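Local coordinates for protein GH59 galactosidase (Clostridium cellulolyticum, PDB 2V4V) that binds plant cell-wall sugars such as xylose through this family 6 carbohydrate-binding module of a larger, probably glycan-degrading, glycoside hydrolase, at residues 23-28 / 90-95. Residues are numbered along the deposited sequence; the frame is centred on the assembly and turned at random.
Sequences CSEGGE and QTYTDA. With NA (sodium ion), chain C.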
# COMPACT_ATOMS: atom_id res chain seq x y z
N CYS A 23 5.21 -2.78 14.70
CA CYS A 23 6.19 -2.89 13.62
C CYS A 23 7.60 -2.86 14.20
O CYS A 23 7.90 -1.98 15.01
CB CYS A 23 6.00 -1.74 12.65
SG CYS A 23 7.21 -1.66 11.28
N SER A 24 8.46 -3.83 13.82
CA SER A 24 9.83 -3.89 14.34
C SER A 24 10.64 -2.62 14.07
O SER A 24 11.58 -2.32 14.84
CB SER A 24 10.59 -5.04 13.67
OG SER A 24 10.83 -4.68 12.28
N GLU A 25 10.32 -1.89 13.00
CA GLU A 25 11.06 -0.67 12.63
C GLU A 25 10.53 0.55 13.39
O GLU A 25 11.03 1.66 13.17
CB GLU A 25 10.92 -0.35 11.13
CG GLU A 25 11.19 -1.42 10.21
CD GLU A 25 11.47 -0.89 8.82
OE1 GLU A 25 10.58 -0.18 8.21
OE2 GLU A 25 12.57 -1.25 8.35
N GLY A 26 9.53 0.33 14.27
CA GLY A 26 8.88 1.42 15.00
C GLY A 26 7.49 1.66 14.45
O GLY A 26 7.21 1.38 13.27
N GLY A 27 6.61 2.16 15.32
CA GLY A 27 5.24 2.40 14.92
C GLY A 27 4.54 1.07 14.63
O GLY A 27 4.80 0.07 15.31
N GLU A 28 3.67 1.08 13.63
CA GLU A 28 2.76 -0.05 13.34
C GLU A 28 2.87 -0.48 11.89
O GLU A 28 3.26 0.33 11.04
CB GLU A 28 1.33 0.34 13.56
CG GLU A 28 1.12 1.09 14.89
CD GLU A 28 -0.34 1.32 15.16
OE1 GLU A 28 -0.64 2.52 15.44
OE2 GLU A 28 -1.14 0.34 15.11
N GLN A 90 8.89 -9.13 9.86
CA GLN A 90 9.32 -7.84 10.42
C GLN A 90 10.71 -7.38 9.93
O GLN A 90 11.36 -6.57 10.59
CB GLN A 90 9.23 -7.86 11.96
CG GLN A 90 7.81 -8.06 12.50
CD GLN A 90 6.89 -6.86 12.21
OE1 GLN A 90 7.37 -5.73 11.94
NE2 GLN A 90 5.58 -7.08 12.27
N THR A 91 11.13 -7.86 8.74
CA THR A 91 12.30 -7.34 8.06
C THR A 91 11.80 -6.68 6.78
O THR A 91 11.23 -7.37 5.92
CB THR A 91 13.23 -8.49 7.69
OG1 THR A 91 13.73 -9.08 8.91
CG2 THR A 91 14.37 -8.00 6.78
N TYR A 92 11.93 -5.35 6.73
CA TYR A 92 11.29 -4.53 5.67
C TYR A 92 12.26 -4.18 4.56
O TYR A 92 13.47 -4.13 4.75
CB TYR A 92 10.62 -3.27 6.24
CG TYR A 92 9.48 -3.60 7.17
CD1 TYR A 92 8.16 -3.44 6.77
CD2 TYR A 92 9.73 -4.15 8.46
CE1 TYR A 92 7.10 -3.76 7.60
CE2 TYR A 92 8.68 -4.47 9.32
CZ TYR A 92 7.35 -4.31 8.87
OH TYR A 92 6.25 -4.62 9.67
N THR A 93 11.66 -3.90 3.41
CA THR A 93 12.38 -3.39 2.25
C THR A 93 11.46 -2.42 1.49
O THR A 93 10.33 -2.18 1.93
CB THR A 93 12.83 -4.53 1.36
OG1 THR A 93 13.84 -4.05 0.45
CG2 THR A 93 11.64 -5.17 0.65
N ASP A 94 11.97 -1.81 0.41
CA ASP A 94 11.18 -0.89 -0.40
C ASP A 94 10.69 -1.60 -1.66
O ASP A 94 11.47 -2.12 -2.48
CB ASP A 94 12.02 0.31 -0.83
CG ASP A 94 12.43 1.24 0.33
OD1 ASP A 94 11.89 1.18 1.46
OD2 ASP A 94 13.30 2.10 0.06
N ALA A 95 9.37 -1.61 -1.83
CA ALA A 95 8.77 -2.10 -3.08
C ALA A 95 8.40 -0.86 -3.87
O ALA A 95 7.98 0.16 -3.27
CB ALA A 95 7.54 -2.98 -2.77
NA NA C . 3.56 2.39 9.93
O HOH W 1 13.40 -3.84 8.74
O HOH W 2 3.85 3.64 12.05
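Ser24 and Gln90 bring the two backbones together, their CA atoms 5.6 Å apart, where the type I turn Cys23–Gly26 meets the corner at Gln90 that leads into strand 91-98. Gly26 and Gly27, both at positive phi, a conformation glycine adopts readily, complete the loop. Gln90 suits its place because its amide offers both an acceptor and a donor: a bend at chi2 brings OE1 to Ser24 N at 2.9 Å in a nearly straight bond (173°), while NE2 reaches Asp29. Tyr92 OH donates to the same OE1 at 2.8 Å from the opposite face of the amide plane, so two donors grip this oxygen. The short side chain of Ser24 lets its hydroxyl reach across to Gln90 O (OG to O 2.6 Å). Cys23 SG, anti to its own N (chi1 176°), lies obliquely against the Tyr92 ring, 3.6 Å from CZ. The long Glu25 chain crosses obliquely beside the ring, CG nearest CD2 and the carboxylate against CB, its plane 24° from that of the ring; a water donates a hydrogen bond to OE2 and accepts one from Tyr92 N, and OE2 salt-bridges Arg56. The contact fastens the loop between strands 19-22 and 28-31 to an edge strand of the four-stranded sheet, beside the xylose pocket; Glu28 O binds sodium with Glu8, Glu10 and Asn123, and Tyr92 packs on strands 52-59 and 121-128.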